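Local structure of bacterial fluorinating enzyme homolog (Thermus thermophilus, 2CW5) at residues R46-Y50 and E177-R183; Y50-E54 and S227-E232. The protein catalyses the hydrolysis of S-adenosyl-L-methionine to adenosine and L-methionine, works as a homotrimer, and has no chlorinase or fluorinase activity. All blocks are in the same frame, centred on the assembly; numbering follows the deposited sequence.

Contact 1 (R46-Y50 and E177-R183); sequences RRAAY and EVLTFDR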
ATOM      1  N   ARG C  46       4.688   3.626  19.583  1.00 20.97           N
ATOM      2  CA  ARG C  46       3.556   4.366  20.131  1.00 21.57           C
ATOM      3  C   ARG C  46       2.468   4.551  19.082  1.00 20.19           C
ATOM      4  O   ARG C  46       1.289   4.445  19.382  1.00 20.85           O
ATOM      5  CB  ARG C  46       4.027   5.719  20.669  1.00 22.39           C
ATOM      6  CG  ARG C  46       5.007   5.586  21.834  1.00 24.14           C
ATOM      7  CD  ARG C  46       5.711   6.903  22.110  1.00 26.62           C
ATOM      8  NE  ARG C  46       4.852   7.896  22.750  1.00 28.56           N
ATOM      9  CZ  ARG C  46       4.782   8.088  24.064  1.00 28.94           C
ATOM     10  NH1 ARG C  46       5.518   7.351  24.886  1.00 29.84           N
ATOM     11  NH2 ARG C  46       3.995   9.036  24.555  1.00 26.06           N
ATOM     12  N   ARG C  47       2.878   4.819  17.847  1.00 18.98           N
ATOM     13  CA  ARG C  47       1.945   5.002  16.746  1.00 20.48           C
ATOM     14  C   ARG C  47       1.223   3.685  16.506  1.00 19.95           C
ATOM     15  O   ARG C  47      -0.005   3.645  16.347  1.00 17.93           O
ATOM     16  CB  ARG C  47       2.715   5.420  15.485  1.00 25.48           C
ATOM     17  CG  ARG C  47       1.893   5.471  14.206  1.00 28.82           C
ATOM     18  CD  ARG C  47       0.844   6.563  14.224  1.00 32.71           C
ATOM     19  NE  ARG C  47       0.110   6.600  12.961  1.00 36.62           N
ATOM     20  CZ  ARG C  47       0.559   7.177  11.848  1.00 37.72           C
ATOM     21  NH1 ARG C  47       1.741   7.782  11.838  1.00 36.30           N
ATOM     22  NH2 ARG C  47      -0.165   7.127  10.737  1.00 37.67           N
ATOM     23  N   ALA C  48       1.992   2.602  16.504  1.00 17.90           N
ATOM     24  CA  ALA C  48       1.433   1.275  16.278  1.00 18.90           C
ATOM     25  C   ALA C  48       0.532   0.838  17.425  1.00 18.93           C
ATOM     26  O   ALA C  48      -0.519   0.229  17.197  1.00 16.93           O
ATOM     27  CB  ALA C  48       2.559   0.258  16.069  1.00 19.87           C
ATOM     28  N   ALA C  49       0.937   1.143  18.658  1.00 17.52           N
ATOM     29  CA  ALA C  49       0.129   0.777  19.825  1.00 16.93           C
ATOM     30  C   ALA C  49      -1.230   1.455  19.730  1.00 16.66           C
ATOM     31  O   ALA C  49      -2.261   0.851  20.032  1.00 17.77           O
ATOM     32  CB  ALA C  49       0.823   1.211  21.120  1.00 16.74           C
ATOM     33  N   TYR C  50      -1.229   2.718  19.320  1.00 15.34           N
ATOM     34  CA  TYR C  50      -2.483   3.459  19.210  1.00 16.60           C
ATOM     35  C   TYR C  50      -3.374   2.893  18.108  1.00 16.83           C
ATOM     36  O   TYR C  50      -4.586   2.756  18.296  1.00 19.20           O
ATOM     37  CB  TYR C  50      -2.224   4.952  18.956  1.00 19.68           C
ATOM     38  CG  TYR C  50      -3.509   5.756  18.864  1.00 21.68           C
ATOM     39  CD1 TYR C  50      -4.391   5.818  19.946  1.00 21.99           C
ATOM     40  CD2 TYR C  50      -3.868   6.408  17.683  1.00 25.12           C
ATOM     41  CE1 TYR C  50      -5.597   6.501  19.854  1.00 25.79           C
ATOM     42  CE2 TYR C  50      -5.083   7.101  17.581  1.00 25.25           C
ATOM     43  CZ  TYR C  50      -5.940   7.139  18.671  1.00 27.25           C
ATOM     44  OH  TYR C  50      -7.143   7.804  18.589  1.00 28.77           O
ATOM     45  N   GLU C 177       0.054  13.498  28.286  1.00 21.24           N
ATOM     46  CA  GLU C 177       1.190  13.722  27.399  1.00 22.48           C
ATOM     47  C   GLU C 177       0.798  13.419  25.962  1.00 21.08           C
ATOM     48  O   GLU C 177      -0.241  12.813  25.711  1.00 18.97           O
ATOM     49  CB  GLU C 177       2.364  12.819  27.793  1.00 23.07           C
ATOM     50  CG  GLU C 177       2.141  11.349  27.435  1.00 27.24           C
ATOM     51  CD  GLU C 177       3.355  10.479  27.705  1.00 30.53           C
ATOM     52  OE1 GLU C 177       3.546  10.047  28.858  1.00 34.39           O
ATOM     53  OE2 GLU C 177       4.126  10.233  26.756  1.00 35.10           O
ATOM     54  N   VAL C 178       1.622  13.857  25.015  1.00 19.02           N
ATOM     55  CA  VAL C 178       1.349  13.561  23.622  1.00 19.67           C
ATOM     56  C   VAL C 178       1.732  12.097  23.425  1.00 19.91           C
ATOM     57  O   VAL C 178       2.883  11.710  23.662  1.00 19.11           O
ATOM     58  CB  VAL C 178       2.190  14.440  22.665  1.00 18.62           C
ATOM     59  CG1 VAL C 178       1.962  13.995  21.230  1.00 18.67           C
ATOM     60  CG2 VAL C 178       1.795  15.910  22.822  1.00 19.11           C
ATOM     61  N   LEU C 179       0.764  11.283  23.015  1.00 20.60           N
ATOM     62  CA  LEU C 179       0.994   9.857  22.800  1.00 20.54           C
ATOM     63  C   LEU C 179       1.695   9.593  21.475  1.00 20.68           C
ATOM     64  O   LEU C 179       2.722   8.908  21.421  1.00 19.75           O
ATOM     65  CB  LEU C 179      -0.338   9.096  22.823  1.00 22.41           C
ATOM     66  CG  LEU C 179      -0.291   7.598  22.472  1.00 24.54           C
ATOM     67  CD1 LEU C 179       0.539   6.847  23.500  1.00 26.50           C
ATOM     68  CD2 LEU C 179      -1.710   7.036  22.438  1.00 26.85           C
ATOM     69  N   THR C 180       1.131  10.144  20.408  1.00 18.78           N
ATOM     70  CA  THR C 180       1.667   9.960  19.066  1.00 20.81           C
ATOM     71  C   THR C 180       0.951  10.953  18.145  1.00 21.83           C
ATOM     72  O   THR C 180       0.234  11.824  18.627  1.00 21.75           O
ATOM     73  CB  THR C 180       1.413   8.502  18.589  1.00 21.05           C
ATOM     74  OG1 THR C 180       2.003   8.298  17.300  1.00 22.93           O
ATOM     75  CG2 THR C 180      -0.088   8.217  18.513  1.00 22.16           C
ATOM     76  N   PHE C 181       1.159  10.829  16.835  1.00 23.17           N
ATOM     77  CA  PHE C 181       0.517  11.712  15.854  1.00 25.41           C
ATOM     78  C   PHE C 181      -0.134  10.856  14.772  1.00 27.50           C
ATOM     79  O   PHE C 181       0.279   9.721  14.554  1.00 26.51           O
ATOM     80  CB  PHE C 181       1.560  12.614  15.183  1.00 26.07           C
ATOM     81  CG  PHE C 181       2.289  13.512  16.132  1.00 25.56           C
ATOM     82  CD1 PHE C 181       1.719  14.707  16.558  1.00 25.39           C
ATOM     83  CD2 PHE C 181       3.539  13.150  16.627  1.00 26.22           C
ATOM     84  CE1 PHE C 181       2.383  15.528  17.463  1.00 27.69           C
ATOM     85  CE2 PHE C 181       4.209  13.963  17.531  1.00 26.26           C
ATOM     86  CZ  PHE C 181       3.631  15.156  17.952  1.00 25.41           C
ATOM     87  N   ASP C 182      -1.158  11.376  14.098  1.00 29.87           N
ATOM     88  CA  ASP C 182      -1.751  10.591  13.023  1.00 32.46           C
ATOM     89  C   ASP C 182      -1.094  11.010  11.710  1.00 34.13           C
ATOM     90  O   ASP C 182      -0.182  11.840  11.706  1.00 33.02           O
ATOM     91  CB  ASP C 182      -3.279  10.745  12.954  1.00 33.36           C
ATOM     92  CG  ASP C 182      -3.726  12.153  12.647  1.00 35.01           C
ATOM     93  OD1 ASP C 182      -2.940  12.939  12.075  1.00 34.96           O
ATOM     94  OD2 ASP C 182      -4.894  12.464  12.968  1.00 36.64           O
ATOM     95  N   ARG C 183      -1.552  10.443  10.600  1.00 35.04           N
ATOM     96  CA  ARG C 183      -0.963  10.743   9.302  1.00 36.60           C
ATOM     97  C   ARG C 183      -1.081  12.195   8.842  1.00 36.76           C
ATOM     98  O   ARG C 183      -0.380  12.612   7.919  1.00 37.45           O
ATOM     99  CB  ARG C 183      -1.550   9.801   8.242  1.00 37.02           C
ATOM    100  CG  ARG C 183      -3.055   9.907   8.041  1.00 39.23           C
ATOM    101  CD  ARG C 183      -3.631   8.558   7.607  1.00 39.52           C
ATOM    102  NE  ARG C 183      -4.997   8.650   7.094  1.00 39.77           N
ATOM    103  CZ  ARG C 183      -5.306   8.923   5.828  1.00 38.44           C
ATOM    104  NH1 ARG C 183      -4.346   9.134   4.938  1.00 34.62           N
ATOM    105  NH2 ARG C 183      -6.577   8.974   5.448  1.00 38.37           N
TER
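R46 NH2 is gripped twice, by E177 OE2 at 2.5 Å in a salt bridge and by the backbone O of V178 at 3.0 Å. The neighbouring nitrogen, R46 NE, bonds to L179 O at 2.7 Å. The contact joins helix 45-55 of the N-terminal domain to strand 175-181 of the C-terminal antiparallel sheet, and the two axes run nearly at right angles (84°). A classic beta bulge interrupts the regular pairing here: L179 and T180 both face I188 of strand 187-189. The arginine chain bends at chi3 (73°), which turns its guanidinium edge onto the bulged backbone. The E177 carboxylate takes the NH2 bond from above its own plane. A leucine in place of R46 would probably leave the E177 carboxylate without its charged mate and the carbonyls of V178 and L179 without these donors. Further along the strand, T180 faces the helix. Its OG1 packs against R47 CA, and its CG2 touches the CB of Y50. R47 runs alongside F181-R183, with F181 O, D182 C and R183 N over one face of its guanidinium. R47 NH2 forms a salt bridge with E13 of the second subunit, and R183 NH2 one with D9 of that subunit. On the Y50 side, L179 CD2 meets the ring obliquely, 3.9 Å from Y50 CD1.

Contact 2 (Y50-E54 and S227-E232); sequences YALFE and SAGLLE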
ATOM      1  N   TYR C  50      -1.229   2.718  19.320  1.00 15.34           N
ATOM      2  CA  TYR C  50      -2.483   3.459  19.210  1.00 16.60           C
ATOM      3  C   TYR C  50      -3.374   2.893  18.108  1.00 16.83           C
ATOM      4  O   TYR C  50      -4.586   2.756  18.296  1.00 19.20           O
ATOM      5  CB  TYR C  50      -2.224   4.952  18.956  1.00 19.68           C
ATOM      6  CG  TYR C  50      -3.509   5.756  18.864  1.00 21.68           C
ATOM      7  CD1 TYR C  50      -4.391   5.818  19.946  1.00 21.99           C
ATOM      8  CD2 TYR C  50      -3.868   6.408  17.683  1.00 25.12           C
ATOM      9  CE1 TYR C  50      -5.597   6.501  19.854  1.00 25.79           C
ATOM     10  CE2 TYR C  50      -5.083   7.101  17.581  1.00 25.25           C
ATOM     11  CZ  TYR C  50      -5.940   7.139  18.671  1.00 27.25           C
ATOM     12  OH  TYR C  50      -7.143   7.804  18.589  1.00 28.77           O
ATOM     13  N   ALA C  51      -2.783   2.559  16.960  1.00 17.36           N
ATOM     14  CA  ALA C  51      -3.551   2.003  15.848  1.00 19.81           C
ATOM     15  C   ALA C  51      -4.312   0.743  16.277  1.00 20.65           C
ATOM     16  O   ALA C  51      -5.461   0.544  15.890  1.00 19.11           O
ATOM     17  CB  ALA C  51      -2.629   1.686  14.671  1.00 18.47           C
ATOM     18  N   LEU C  52      -3.663  -0.110  17.066  1.00 19.76           N
ATOM     19  CA  LEU C  52      -4.304  -1.329  17.549  1.00 21.06           C
ATOM     20  C   LEU C  52      -5.452  -0.967  18.490  1.00 21.82           C
ATOM     21  O   LEU C  52      -6.539  -1.527  18.405  1.00 20.74           O
ATOM     22  CB  LEU C  52      -3.285  -2.213  18.274  1.00 20.45           C
ATOM     23  CG  LEU C  52      -2.190  -2.810  17.378  1.00 21.39           C
ATOM     24  CD1 LEU C  52      -1.139  -3.512  18.240  1.00 21.15           C
ATOM     25  CD2 LEU C  52      -2.812  -3.792  16.391  1.00 20.94           C
ATOM     26  N   PHE C  53      -5.191  -0.019  19.387  1.00 19.76           N
ATOM     27  CA  PHE C  53      -6.177   0.462  20.352  1.00 21.69           C
ATOM     28  C   PHE C  53      -7.427   0.959  19.622  1.00 21.07           C
ATOM     29  O   PHE C  53      -8.560   0.682  20.018  1.00 19.47           O
ATOM     30  CB  PHE C  53      -5.549   1.610  21.147  1.00 20.95           C
ATOM     31  CG  PHE C  53      -6.467   2.250  22.141  1.00 23.56           C
ATOM     32  CD1 PHE C  53      -6.719   1.645  23.370  1.00 22.75           C
ATOM     33  CD2 PHE C  53      -7.046   3.488  21.868  1.00 23.41           C
ATOM     34  CE1 PHE C  53      -7.532   2.268  24.316  1.00 25.17           C
ATOM     35  CE2 PHE C  53      -7.862   4.122  22.810  1.00 25.33           C
ATOM     36  CZ  PHE C  53      -8.104   3.510  24.037  1.00 25.70           C
ATOM     37  N   GLU C  54      -7.191   1.693  18.544  1.00 22.19           N
ATOM     38  CA  GLU C  54      -8.240   2.278  17.728  1.00 26.22           C
ATOM     39  C   GLU C  54      -9.185   1.265  17.069  1.00 26.92           C
ATOM     40  O   GLU C  54     -10.398   1.466  17.041  1.00 27.58           O
ATOM     41  CB  GLU C  54      -7.575   3.160  16.666  1.00 29.45           C
ATOM     42  CG  GLU C  54      -8.497   3.910  15.742  1.00 37.26           C
ATOM     43  CD  GLU C  54      -7.834   5.166  15.186  1.00 40.28           C
ATOM     44  OE1 GLU C  54      -6.694   5.072  14.682  1.00 40.90           O
ATOM     45  OE2 GLU C  54      -8.453   6.247  15.258  1.00 43.62           O
ATOM     46  N   SER C 227     -11.953  10.173  17.914  1.00 32.23           N
ATOM     47  CA  SER C 227     -12.729   8.977  17.630  1.00 34.04           C
ATOM     48  C   SER C 227     -12.436   7.784  18.540  1.00 34.44           C
ATOM     49  O   SER C 227     -13.252   6.871  18.641  1.00 33.99           O
ATOM     50  CB  SER C 227     -12.521   8.577  16.168  1.00 35.06           C
ATOM     51  OG  SER C 227     -11.141   8.460  15.862  1.00 39.05           O
ATOM     52  N   ALA C 228     -11.282   7.784  19.204  1.00 33.77           N
ATOM     53  CA  ALA C 228     -10.935   6.674  20.091  1.00 32.11           C
ATOM     54  C   ALA C 228     -11.137   7.041  21.556  1.00 31.84           C
ATOM     55  O   ALA C 228     -10.771   6.279  22.451  1.00 32.43           O
ATOM     56  CB  ALA C 228      -9.488   6.241  19.850  1.00 33.99           C
ATOM     57  N   GLY C 229     -11.717   8.213  21.797  1.00 28.66           N
ATOM     58  CA  GLY C 229     -11.963   8.655  23.159  1.00 27.83           C
ATOM     59  C   GLY C 229     -10.817   9.406  23.814  1.00 26.92           C
ATOM     60  O   GLY C 229     -10.856   9.669  25.016  1.00 27.25           O
ATOM     61  N   LEU C 230      -9.791   9.748  23.039  1.00 26.51           N
ATOM     62  CA  LEU C 230      -8.649  10.483  23.579  1.00 26.02           C
ATOM     63  C   LEU C 230      -8.638  11.909  23.041  1.00 26.45           C
ATOM     64  O   LEU C 230      -9.034  12.153  21.896  1.00 26.96           O
ATOM     65  CB  LEU C 230      -7.341   9.783  23.204  1.00 25.18           C
ATOM     66  CG  LEU C 230      -7.154   8.365  23.749  1.00 26.74           C
ATOM     67  CD1 LEU C 230      -5.822   7.796  23.263  1.00 25.75           C
ATOM     68  CD2 LEU C 230      -7.203   8.393  25.269  1.00 24.00           C
ATOM     69  N   LEU C 231      -8.190  12.853  23.862  1.00 26.51           N
ATOM     70  CA  LEU C 231      -8.141  14.246  23.434  1.00 27.54           C
ATOM     71  C   LEU C 231      -7.110  14.382  22.320  1.00 28.32           C
ATOM     72  O   LEU C 231      -6.030  13.797  22.383  1.00 27.36           O
ATOM     73  CB  LEU C 231      -7.777  15.168  24.610  1.00 28.60           C
ATOM     74  CG  LEU C 231      -7.737  16.679  24.319  1.00 30.21           C
ATOM     75  CD1 LEU C 231      -7.937  17.466  25.604  1.00 32.05           C
ATOM     76  CD2 LEU C 231      -6.419  17.052  23.667  1.00 32.03           C
ATOM     77  N   GLU C 232      -7.460  15.148  21.292  1.00 27.13           N
ATOM     78  CA  GLU C 232      -6.568  15.359  20.164  1.00 27.60           C
ATOM     79  C   GLU C 232      -6.382  16.848  19.902  1.00 29.35           C
ATOM     80  O   GLU C 232      -7.219  17.661  20.291  1.00 29.49           O
ATOM     81  CB  GLU C 232      -7.136  14.680  18.912  1.00 29.41           C
ATOM     82  CG  GLU C 232      -7.029  13.157  18.924  1.00 31.28           C
ATOM     83  CD  GLU C 232      -7.695  12.501  17.721  1.00 32.10           C
ATOM     84  OE1 GLU C 232      -7.614  13.060  16.606  1.00 34.30           O
ATOM     85  OE2 GLU C 232      -8.283  11.413  17.887  1.00 32.49           O
TER
HETATM   86  O   HOH W   1      -9.238   9.507  19.836  1.00 28.26           O
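A228 is the bump of the loop, and its methyl fits between the side chains of Y50 and F53, which lie about one helical turn apart. The methyl carbon A228 CB lies 3.1 Å from Y50 OH, a tight approach, and 4.0 Å from F53 CE2. With CG anti to the backbone N in both (chi1 -179° for Y50, 177° for F53), the Y50 hydroxyl end and the F53 ring carbon CE2 reach this methyl. L230 CD1 enters the same groove between the two rings, 3.7 Å from Y50 CE1 and more loosely against F53 CE2. The leucine and tyrosine side chains slide past each other in opposite directions. A water bridges the two segments at the tyrosine hydroxyl. It hydrogen-bonds to Y50 OH at 3.0 Å, accepts from A228 N and, at greater length, from L230 N, and donates to E232 OE2 at 2.9 Å. The water thus ties the tip of the tyrosine to the loop backbone and to a glutamate that probably binds S-adenosyl-L-methionine. S227, probably another such residue, lies nearer the surface, its OG 3.5 Å from E54 OE2. Elsewhere on helix 45-55, L52 packs on L7 of strand 4-8 and V65 of strand 64-68. On the loop side, I188 of strand 187-189 touches Y50, L230 and E232.

How the contacts relate
Contacts 1 and 2 follow one another along helix 45-55 and share Y50, with centres about 8 Å apart. Both join the N-terminal domain to the antiparallel sheet of the C-terminal domain. They meet directly where L179 CD2 packs 4.3 Å from L230 CD1, and I188 lies beside both. Contact 1 is held mainly by charge and backbone carbonyls, contact 2 by apolar fit and one water. Contact 2 holds S227 and E232 of the probable substrate site; contact 1 comes up to it through D182. The side chain of D182 is about 3 Å from that of N186, and that of E232 about 5 Å (nearest atoms). N186 probably binds the adenosine part of the substrate. Both contacts also touch the second subunit.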